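Local coordinates for type IV pilus assembly protein PilF (Thermus thermophilus HB8, PDB 5OIU), which probably powers type IV pilus assembly as a hexameric ATP-hydrolysing motor of the type II/IV secretion ATPase family, at residues 173-178 against 214-219; 218-223 against 239-244; 15-20 against 88-93; 210-215 against 235-240. All coordinates share one frame; numbering follows the deposited sequence.

Interaction 1 of 4, residues 173-178 against 214-219; sequences TQTIED and IIMVGE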
# COMPACT_ATOMS: atom_id res chain seq x y z
N THR C 173 -35.81 16.86 -8.05
CA THR C 173 -35.31 15.63 -7.46
C THR C 173 -35.37 14.51 -8.49
O THR C 173 -36.43 14.24 -9.06
CB THR C 173 -36.15 15.25 -6.25
OG1 THR C 173 -36.16 16.36 -5.34
CG2 THR C 173 -35.60 13.97 -5.56
N GLN C 174 -34.23 13.86 -8.73
CA GLN C 174 -34.08 12.83 -9.74
C GLN C 174 -33.35 11.62 -9.15
O GLN C 174 -32.26 11.77 -8.60
CB GLN C 174 -33.32 13.38 -10.95
CG GLN C 174 -33.08 12.36 -12.04
CD GLN C 174 -34.36 11.98 -12.74
OE1 GLN C 174 -34.98 12.81 -13.43
NE2 GLN C 174 -34.78 10.72 -12.58
N THR C 175 -33.95 10.44 -9.29
CA THR C 175 -33.39 9.19 -8.79
C THR C 175 -32.98 8.29 -9.96
O THR C 175 -33.47 8.42 -11.08
CB THR C 175 -34.40 8.42 -7.91
OG1 THR C 175 -35.39 7.81 -8.75
CG2 THR C 175 -35.12 9.33 -6.96
N ILE C 176 -32.06 7.37 -9.68
CA ILE C 176 -31.79 6.22 -10.54
C ILE C 176 -31.77 4.98 -9.65
O ILE C 176 -31.09 4.95 -8.61
CB ILE C 176 -30.47 6.38 -11.33
CG1 ILE C 176 -30.26 5.19 -12.27
CG2 ILE C 176 -29.28 6.62 -10.42
CD1 ILE C 176 -31.34 5.05 -13.30
N GLU C 177 -32.56 3.98 -10.02
CA GLU C 177 -32.91 2.91 -9.08
C GLU C 177 -32.93 1.57 -9.79
O GLU C 177 -33.24 1.47 -10.98
CB GLU C 177 -34.28 3.18 -8.43
CG GLU C 177 -34.40 4.53 -7.75
CD GLU C 177 -35.69 4.69 -6.98
OE1 GLU C 177 -36.05 3.74 -6.24
OE2 GLU C 177 -36.34 5.75 -7.12
N ASP C 178 -32.56 0.53 -9.05
CA ASP C 178 -32.59 -0.84 -9.57
C ASP C 178 -33.17 -1.77 -8.53
O ASP C 178 -32.45 -2.34 -7.71
CB ASP C 178 -31.20 -1.33 -9.97
CG ASP C 178 -31.21 -2.75 -10.49
OD1 ASP C 178 -32.30 -3.24 -10.88
OD2 ASP C 178 -30.15 -3.39 -10.50
N ILE C 214 -31.44 17.64 -6.31
CA ILE C 214 -31.24 16.46 -5.49
C ILE C 214 -31.15 15.26 -6.41
O ILE C 214 -32.05 15.04 -7.24
CB ILE C 214 -32.38 16.28 -4.48
CG1 ILE C 214 -32.40 17.44 -3.48
CG2 ILE C 214 -32.27 14.92 -3.80
CD1 ILE C 214 -33.69 17.53 -2.67
N ILE C 215 -30.07 14.50 -6.28
CA ILE C 215 -29.89 13.27 -7.04
C ILE C 215 -29.87 12.11 -6.06
O ILE C 215 -29.19 12.17 -5.02
CB ILE C 215 -28.60 13.31 -7.87
CG1 ILE C 215 -28.75 14.30 -9.02
CG2 ILE C 215 -28.28 11.92 -8.39
CD1 ILE C 215 -27.47 14.72 -9.67
N MET C 216 -30.60 11.06 -6.38
CA MET C 216 -30.59 9.84 -5.59
C MET C 216 -30.06 8.69 -6.44
O MET C 216 -30.66 8.35 -7.46
CB MET C 216 -31.99 9.50 -5.06
CG MET C 216 -31.95 8.59 -3.83
SD MET C 216 -31.67 6.83 -4.18
CE MET C 216 -33.36 6.27 -4.45
N VAL C 217 -28.95 8.11 -6.01
CA VAL C 217 -28.36 6.96 -6.67
C VAL C 217 -28.74 5.72 -5.85
O VAL C 217 -28.32 5.59 -4.69
CB VAL C 217 -26.85 7.12 -6.81
CG1 VAL C 217 -26.25 5.90 -7.45
CG2 VAL C 217 -26.54 8.35 -7.65
N GLY C 218 -29.54 4.82 -6.43
CA GLY C 218 -30.08 3.71 -5.67
C GLY C 218 -29.01 2.76 -5.16
O GLY C 218 -29.17 2.15 -4.09
N GLU C 219 -27.92 2.64 -5.91
CA GLU C 219 -26.81 1.77 -5.53
C GLU C 219 -25.55 2.26 -6.22
O GLU C 219 -25.53 2.37 -7.45
CB GLU C 219 -27.11 0.32 -5.90
CG GLU C 219 -26.75 -0.68 -4.83
CD GLU C 219 -26.42 -2.06 -5.40
OE1 GLU C 219 -27.19 -2.55 -6.27
OE2 GLU C 219 -25.39 -2.64 -4.97

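Interaction 2 of 4, residues 218-223 against 239-244; sequences GEIRDS and VIATLH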
# COMPACT_ATOMS: atom_id res chain seq x y z
N GLY C 218 -29.54 4.82 -6.43
CA GLY C 218 -30.08 3.71 -5.67
C GLY C 218 -29.01 2.76 -5.16
O GLY C 218 -29.17 2.15 -4.09
N GLU C 219 -27.92 2.64 -5.91
CA GLU C 219 -26.81 1.77 -5.53
C GLU C 219 -25.55 2.26 -6.22
O GLU C 219 -25.53 2.37 -7.45
CB GLU C 219 -27.11 0.32 -5.90
CG GLU C 219 -26.75 -0.68 -4.83
CD GLU C 219 -26.42 -2.06 -5.40
OE1 GLU C 219 -27.19 -2.55 -6.27
OE2 GLU C 219 -25.39 -2.64 -4.97
N ILE C 220 -24.52 2.55 -5.43
CA ILE C 220 -23.18 2.80 -5.93
C ILE C 220 -22.47 1.45 -5.94
O ILE C 220 -21.98 0.99 -4.91
CB ILE C 220 -22.42 3.81 -5.08
CG1 ILE C 220 -23.14 5.16 -5.05
CG2 ILE C 220 -20.97 3.96 -5.61
CD1 ILE C 220 -22.30 6.30 -4.48
N ARG C 221 -22.42 0.80 -7.10
CA ARG C 221 -21.81 -0.52 -7.19
C ARG C 221 -20.82 -0.65 -8.33
O ARG C 221 -20.46 -1.76 -8.70
CB ARG C 221 -22.89 -1.59 -7.32
CG ARG C 221 -23.86 -1.35 -8.44
CD ARG C 221 -24.50 -2.64 -8.90
NE ARG C 221 -25.14 -2.52 -10.21
CZ ARG C 221 -26.43 -2.77 -10.44
NH1 ARG C 221 -27.22 -3.16 -9.44
NH2 ARG C 221 -26.92 -2.63 -11.67
N ASP C 222 -20.36 0.45 -8.92
CA ASP C 222 -19.25 0.34 -9.84
C ASP C 222 -18.43 1.62 -9.72
O ASP C 222 -18.85 2.58 -9.07
CB ASP C 222 -19.71 0.05 -11.28
CG ASP C 222 -20.62 1.12 -11.85
OD1 ASP C 222 -20.24 2.32 -11.87
OD2 ASP C 222 -21.71 0.73 -12.32
N SER C 223 -17.25 1.61 -10.31
CA SER C 223 -16.37 2.73 -10.22
C SER C 223 -16.86 3.98 -10.93
O SER C 223 -16.93 4.99 -10.33
CB SER C 223 -14.96 2.32 -10.64
OG SER C 223 -14.44 1.38 -9.72
N VAL C 239 -26.41 14.83 -3.30
CA VAL C 239 -26.46 13.44 -3.73
C VAL C 239 -26.71 12.56 -2.52
O VAL C 239 -25.97 12.64 -1.53
CB VAL C 239 -25.16 13.02 -4.43
CG1 VAL C 239 -25.23 11.55 -4.85
CG2 VAL C 239 -24.88 13.93 -5.61
N ILE C 240 -27.72 11.71 -2.60
CA ILE C 240 -27.99 10.72 -1.57
C ILE C 240 -27.85 9.35 -2.23
O ILE C 240 -28.49 9.08 -3.25
CB ILE C 240 -29.39 10.91 -0.95
CG1 ILE C 240 -29.38 12.20 -0.13
CG2 ILE C 240 -29.78 9.70 -0.11
CD1 ILE C 240 -30.67 12.84 0.00
N ALA C 241 -26.98 8.51 -1.66
CA ALA C 241 -26.57 7.29 -2.36
C ALA C 241 -26.39 6.16 -1.37
O ALA C 241 -26.01 6.36 -0.22
CB ALA C 241 -25.29 7.50 -3.16
N THR C 242 -26.68 4.95 -1.86
CA THR C 242 -26.67 3.73 -1.07
C THR C 242 -25.40 2.95 -1.38
O THR C 242 -25.04 2.79 -2.55
CB THR C 242 -27.92 2.90 -1.34
OG1 THR C 242 -29.02 3.47 -0.64
CG2 THR C 242 -27.76 1.48 -0.88
N LEU C 243 -24.71 2.50 -0.34
CA LEU C 243 -23.48 1.73 -0.47
C LEU C 243 -23.56 0.52 0.46
O LEU C 243 -24.20 0.57 1.51
CB LEU C 243 -22.28 2.57 -0.11
CG LEU C 243 -20.93 2.23 -0.70
CD1 LEU C 243 -20.95 2.41 -2.19
CD2 LEU C 243 -19.87 3.13 -0.06
N HIS C 244 -22.94 -0.57 0.04
CA HIS C 244 -22.92 -1.80 0.83
C HIS C 244 -21.58 -1.92 1.54
O HIS C 244 -20.56 -2.24 0.93
CB HIS C 244 -23.21 -3.00 -0.07
CG HIS C 244 -24.58 -2.98 -0.65
ND1 HIS C 244 -24.94 -2.11 -1.67
CD2 HIS C 244 -25.69 -3.70 -0.36
CE1 HIS C 244 -26.21 -2.31 -1.98
NE2 HIS C 244 -26.69 -3.27 -1.20

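Interaction 3 of 4, residues 15-20 against 88-93; sequences VIREAF and GAIDVD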
# COMPACT_ATOMS: atom_id res chain seq x y z
N VAL C 15 -46.87 -22.25 -5.12
CA VAL C 15 -46.44 -22.30 -3.73
C VAL C 15 -46.36 -20.90 -3.17
O VAL C 15 -46.69 -20.67 -2.00
CB VAL C 15 -45.11 -23.09 -3.57
CG1 VAL C 15 -43.91 -22.35 -4.08
CG2 VAL C 15 -44.87 -23.46 -2.11
N ILE C 16 -46.00 -19.92 -4.01
CA ILE C 16 -46.01 -18.54 -3.55
C ILE C 16 -47.45 -18.07 -3.30
O ILE C 16 -47.74 -17.48 -2.26
CB ILE C 16 -45.26 -17.63 -4.55
CG1 ILE C 16 -43.87 -18.22 -4.84
CG2 ILE C 16 -45.15 -16.18 -4.00
CD1 ILE C 16 -42.87 -17.26 -5.47
N ARG C 17 -48.35 -18.38 -4.20
CA ARG C 17 -49.72 -18.06 -3.96
C ARG C 17 -50.17 -18.67 -2.66
O ARG C 17 -50.73 -18.01 -1.85
CB ARG C 17 -50.63 -18.47 -5.10
CG ARG C 17 -52.06 -18.04 -4.92
CD ARG C 17 -52.93 -18.30 -6.11
NE ARG C 17 -53.02 -19.72 -6.42
CZ ARG C 17 -52.46 -20.34 -7.46
NH1 ARG C 17 -51.74 -19.69 -8.36
NH2 ARG C 17 -52.63 -21.64 -7.59
N GLU C 18 -49.89 -19.94 -2.45
CA GLU C 18 -50.34 -20.62 -1.24
C GLU C 18 -49.68 -20.06 0.02
O GLU C 18 -50.37 -19.81 1.03
CB GLU C 18 -50.09 -22.12 -1.35
CG GLU C 18 -51.23 -22.91 -1.97
CD GLU C 18 -52.52 -22.82 -1.19
OE1 GLU C 18 -52.48 -22.38 -0.01
OE2 GLU C 18 -53.59 -23.20 -1.75
N ALA C 19 -48.36 -19.88 0.01
CA ALA C 19 -47.67 -19.26 1.14
C ALA C 19 -48.30 -17.91 1.50
O ALA C 19 -48.60 -17.65 2.67
CB ALA C 19 -46.18 -19.08 0.83
N PHE C 20 -48.52 -17.05 0.50
CA PHE C 20 -49.11 -15.74 0.76
C PHE C 20 -50.48 -15.86 1.43
O PHE C 20 -50.74 -15.22 2.46
CB PHE C 20 -49.21 -14.94 -0.54
CG PHE C 20 -49.80 -13.57 -0.35
CD1 PHE C 20 -49.07 -12.57 0.28
CD2 PHE C 20 -51.09 -13.29 -0.79
CE1 PHE C 20 -49.60 -11.31 0.46
CE2 PHE C 20 -51.64 -12.01 -0.63
CZ PHE C 20 -50.90 -11.02 0.00
N GLY C 88 -51.69 -10.48 -9.88
CA GLY C 88 -53.06 -10.17 -9.49
C GLY C 88 -53.12 -9.55 -8.11
O GLY C 88 -52.53 -8.50 -7.85
N ALA C 89 -53.84 -10.22 -7.20
CA ALA C 89 -53.96 -9.80 -5.80
C ALA C 89 -52.81 -10.29 -4.93
O ALA C 89 -52.71 -9.86 -3.77
CB ALA C 89 -55.27 -10.31 -5.21
N ILE C 90 -51.98 -11.19 -5.43
CA ILE C 90 -50.86 -11.74 -4.68
C ILE C 90 -49.68 -10.79 -4.90
O ILE C 90 -49.04 -10.79 -5.95
CB ILE C 90 -50.54 -13.18 -5.13
CG1 ILE C 90 -51.83 -14.01 -5.25
CG2 ILE C 90 -49.60 -13.85 -4.15
CD1 ILE C 90 -52.29 -14.65 -3.96
N ASP C 91 -49.40 -9.98 -3.89
CA ASP C 91 -48.34 -8.99 -3.94
C ASP C 91 -47.41 -9.17 -2.74
O ASP C 91 -47.77 -8.84 -1.61
CB ASP C 91 -48.92 -7.58 -3.94
CG ASP C 91 -48.10 -6.63 -4.75
OD1 ASP C 91 -48.27 -6.62 -5.99
OD2 ASP C 91 -47.27 -5.90 -4.14
N VAL C 92 -46.20 -9.67 -2.99
CA VAL C 92 -45.30 -9.93 -1.87
C VAL C 92 -43.86 -9.87 -2.35
O VAL C 92 -43.55 -10.31 -3.46
CB VAL C 92 -45.63 -11.29 -1.21
CG1 VAL C 92 -45.79 -12.38 -2.28
CG2 VAL C 92 -44.57 -11.67 -0.20
N ASP C 93 -42.99 -9.33 -1.50
CA ASP C 93 -41.54 -9.34 -1.70
C ASP C 93 -40.92 -10.52 -0.96
O ASP C 93 -41.13 -10.68 0.25
CB ASP C 93 -40.91 -8.05 -1.19
CG ASP C 93 -40.66 -7.06 -2.29
OD1 ASP C 93 -41.19 -7.26 -3.42
OD2 ASP C 93 -39.94 -6.07 -2.01

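Interaction 4 of 4, residues 210-215 against 235-240; sequences QDPDII and TGHLVI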
# COMPACT_ATOMS: atom_id res chain seq x y z
N GLN C 210 -29.90 17.69 -16.82
CA GLN C 210 -31.31 17.70 -16.46
C GLN C 210 -31.61 18.68 -15.35
O GLN C 210 -32.68 18.58 -14.72
CB GLN C 210 -31.74 16.29 -16.06
CG GLN C 210 -32.04 15.39 -17.25
CD GLN C 210 -33.52 15.45 -17.66
OE1 GLN C 210 -34.40 15.53 -16.81
NE2 GLN C 210 -33.78 15.41 -18.97
N ASP C 211 -30.69 19.61 -15.09
CA ASP C 211 -30.77 20.68 -14.09
C ASP C 211 -31.40 20.15 -12.81
O ASP C 211 -32.49 20.61 -12.38
CB ASP C 211 -31.53 21.88 -14.65
CG ASP C 211 -31.70 23.06 -13.67
OD1 ASP C 211 -30.65 23.54 -13.21
OD2 ASP C 211 -32.84 23.64 -13.56
N PRO C 212 -30.75 19.20 -12.13
CA PRO C 212 -31.26 18.70 -10.86
C PRO C 212 -30.75 19.52 -9.67
O PRO C 212 -29.77 20.26 -9.75
CB PRO C 212 -30.66 17.27 -10.83
CG PRO C 212 -29.25 17.44 -11.38
CD PRO C 212 -29.41 18.61 -12.43
N ASP C 213 -31.43 19.35 -8.55
CA ASP C 213 -30.97 19.82 -7.25
C ASP C 213 -30.60 18.66 -6.35
O ASP C 213 -29.55 18.68 -5.71
CB ASP C 213 -32.05 20.67 -6.57
CG ASP C 213 -32.41 21.93 -7.38
OD1 ASP C 213 -31.59 22.88 -7.38
OD2 ASP C 213 -33.48 21.93 -8.02
N ILE C 214 -31.44 17.64 -6.31
CA ILE C 214 -31.24 16.46 -5.49
C ILE C 214 -31.15 15.26 -6.41
O ILE C 214 -32.05 15.04 -7.24
CB ILE C 214 -32.38 16.28 -4.48
CG1 ILE C 214 -32.40 17.44 -3.48
CG2 ILE C 214 -32.27 14.92 -3.80
CD1 ILE C 214 -33.69 17.53 -2.67
N ILE C 215 -30.07 14.50 -6.28
CA ILE C 215 -29.89 13.27 -7.04
C ILE C 215 -29.87 12.11 -6.06
O ILE C 215 -29.19 12.17 -5.02
CB ILE C 215 -28.60 13.31 -7.87
CG1 ILE C 215 -28.75 14.30 -9.02
CG2 ILE C 215 -28.28 11.92 -8.39
CD1 ILE C 215 -27.47 14.72 -9.67
N THR C 235 -19.63 19.59 -7.80
CA THR C 235 -20.06 20.75 -8.56
C THR C 235 -21.23 21.49 -7.91
O THR C 235 -21.54 22.61 -8.34
CB THR C 235 -20.42 20.34 -9.99
OG1 THR C 235 -21.57 19.48 -9.96
CG2 THR C 235 -19.28 19.58 -10.61
N GLY C 236 -21.89 20.90 -6.91
CA GLY C 236 -22.86 21.67 -6.16
C GLY C 236 -24.26 21.08 -6.05
O GLY C 236 -25.20 21.79 -5.72
N HIS C 237 -24.40 19.79 -6.32
CA HIS C 237 -25.66 19.09 -6.16
C HIS C 237 -25.68 18.33 -4.83
O HIS C 237 -24.63 18.00 -4.27
CB HIS C 237 -25.88 18.13 -7.32
CG HIS C 237 -25.97 18.81 -8.65
ND1 HIS C 237 -25.18 18.45 -9.72
CD2 HIS C 237 -26.76 19.81 -9.09
CE1 HIS C 237 -25.47 19.21 -10.76
NE2 HIS C 237 -26.43 20.04 -10.40
N LEU C 238 -26.88 18.05 -4.34
CA LEU C 238 -27.04 17.18 -3.18
C LEU C 238 -27.30 15.75 -3.66
O LEU C 238 -28.29 15.49 -4.36
CB LEU C 238 -28.16 17.67 -2.26
CG LEU C 238 -28.34 16.73 -1.06
CD1 LEU C 238 -27.08 16.70 -0.23
CD2 LEU C 238 -29.53 17.11 -0.19
N VAL C 239 -26.41 14.83 -3.30
CA VAL C 239 -26.46 13.44 -3.73
C VAL C 239 -26.71 12.56 -2.52
O VAL C 239 -25.97 12.64 -1.53
CB VAL C 239 -25.16 13.02 -4.43
CG1 VAL C 239 -25.23 11.55 -4.85
CG2 VAL C 239 -24.88 13.93 -5.61
N ILE C 240 -27.72 11.71 -2.60
CA ILE C 240 -27.99 10.72 -1.57
C ILE C 240 -27.85 9.35 -2.23
O ILE C 240 -28.49 9.08 -3.25
CB ILE C 240 -29.39 10.91 -0.95
CG1 ILE C 240 -29.38 12.20 -0.13
CG2 ILE C 240 -29.78 9.70 -0.11
CD1 ILE C 240 -30.67 12.84 0.00

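Interaction 1 of 4, residues 173-178 against 214-219
Two neighbouring parallel strands of the P-loop ATPase sheet, 173-177 and 214-217, pair here from Thr173 beside Ile214 to Ile176 beside Val217. The sequences, TIED on one and MVGE on the other, are consistent with the Asp box and the Walker B region of secretion ATPases, and the strands deliver both to the nucleotide end of the sheet. Their axes are only 10° from parallel. The ladder alternates in the parallel manner: Gln174 N donates to Ile214 O (2.9 Å), Gln174 O accepts from Met216 N, Ile176 N donates to Met216 O (2.8 Å), and Ile176 O takes Gly218 N (2.7 Å). Glycine suits that last rung, because a beta carbon there would point at the other strand and run into Ile176 O. The beta-branched Thr173, Thr175, Ile176, Ile214, Ile215 and Val217 suit extended backbone. On the face of Thr173, Ile214, Thr175 and Met216, which helix 155-166 covers, Thr173 and Ile214 lie side by side, while Thr175 CG2 rests on Met216 CB at 3.7 Å. Met216 has CG anti to the backbone N (chi1 -158°) and then bends at chi2 and chi3, which brings its methyl to Glu177; CE ends 3.8 Å from Glu177 CD, the two chains crossing at about a right angle. The opposite face, with Ile176 and Val217, is packed by helix 200-206. The buried Glu177 carboxylate is satisfied at OE2 by Gln189 NE2 and, through its anti lone pair, by Thr175 OG1 at 2.8 Å.

Interaction 2 of 4, residues 218-223 against 239-244
Ile220 and Glu219 make the main contacts with strand 239-243 and His244. Ile220 N points almost straight at Thr242 O (2.9 Å, N-H...O angle 177°), a single bond that fixes the loop to the strand. The branched Ile220 side chain packs beside that bond: CD1 meets Ala241 CB at 3.5 Å, where a small alanine admits it, and CB meets Leu243 CD1, also at 3.5 Å. Glu219 CG lies at the edge of the imidazole, in plane, 3.3 Å from His244 CE1, and OE2 stands 3.1 Å from the same CE1; the carboxylate and ring planes are 70° apart. OE2 is near ND1 too, but the angle is too poor for a hydrogen bond.

Segment 218-223 is in what is probably the Walker B region, and His244 follows the end of the strand, probably in the His box; Thr242 and His244 both touch Lys155 of the Walker A P-loop, with His244 about 4 Å from bound ATP. Further out, Arg221 NH1 bridges Glu219 OE1 at 3.2 Å, approaching from above the carboxylate plane, and also pairs with Asp178 OD2. Ala226 and Ala229 of helix 223-235 back Ile220, and Asp222, the N-cap of that helix, binds Thr225 N through OD1.

Interaction 3 of 4, residues 15-20 against 88-93
Phe20 lays its ring against the strand that starts at Ile90, between the side chains of Ile90 and Val92. Its CG is anti to the backbone N (chi1 -180°), which sends the ring straight out from helix 6-22. Phe20 slides past both Ile90 and Val92 in the opposite direction, so the side chains interdigitate instead of meeting tip to tip. On the Ile90 flank, Phe20 CD2 touches Ile90 CD1 at 3.7 Å; on the other flank CD1 lies 4.0 Å from Val92 CB. The ring's far end reaches the backbone: Asp91 N sits over one face, offset toward the rim, and CE1 comes to 3.7 Å from Asp91 O. Ile90 is shared, since its CD1 also meets the aliphatic stem of Arg17, 3.5 Å from CG, before the arginine chain bends away. Ile16 CG2 closes the contact against Val92 CG1 at 4.2 Å.

Helix and strand cross at 89°, their axes 9.0 Å apart, as helix 6-22 packs across the N-terminal antiparallel sheet, its Val15 and Ala19 reaching strand 26-31. Gly88 and Ala89 have the backbone angles of a type II' turn, which suits glycine first, and link strand 79-87 to 90-101; Tyr85 of the former touches Ile16, Ile90 and Val92.

An alanine in place of Phe20 would probably open a gap between Ile90 and Val92 and leave the strand backbone at Asp91 without its aromatic cover. With no hydrogen bond joining the two segments, the contact rests on van der Waals fit and the partial exclusion of water from apolar side chains.

Interaction 4 of 4, residues 210-215 against 235-240
Pro212 meets His237 first. Its CG lies over one face of the imidazole, a CH-pi contact 4.1 Å from the ring centroid and 16° off the normal; the rigid pyrrolidine offers just such a compact apolar surface. Pro212 O also approaches the ring, 3.1 Å from His237 CD2, while its distance to NE2 comes with too poor an angle for a hydrogen bond. His237 is turned there with CG anti to its carbonyl carbon (chi1 -62°), and Thr151 of the second subunit packs against it. An alanine at His237 would probably leave Pro212 CG without the flat face it rests on and deprive that neighbouring Thr151 of a packing partner.

Asp213 follows, its O accepting Leu238 N at 3.1 Å. Its carboxylate serves other partners: OD2 binds Asn172 N and pairs with Arg41 of the second subunit, which also bridges Asp211.

From here the segments form the parallel pairing of a beta-alpha-beta unit, strand 214-217, helix 223-235 and strand 238-243. The helix ends in a Schellman motif at Gly236, whose positive phi suits glycine, and the chain turns back into the sheet. Ile214 stands beside Leu238, CG1 to CD2 at 4.4 Å, and both also touch Ile166 of helix 155-166. Ile215 points to the other face with Val239, which packs on Ala233 of the crossover helix. The backbone of Ile215 binds twice, its N donating to Leu238 O at 2.8 Å and its O accepting Ile240 N at 2.9 Å.

In the fold
From the N terminus, interaction 3 comes first, closing a loop of 67 residues between helix 6-22 and strand 90-101 of the N-terminal sheet before any of the others opens; its centre lies about 29 Å from that of interaction 1. The remaining three form one chained group in the ATPase sheet. Interaction 1 opens at 173 and closes at 214-219, sharing Ile214 and Ile215 with interaction 4 and Gly218 and Glu219 with interaction 2. Interactions 4 and 2 end on the same stretch, sharing Val239 and Ile240, although 4 opens earlier. Together they set strands 173-177, 214-217 and 238-243 side by side, with interaction 4 at the subunit interface and interaction 2 toward the nucleotide.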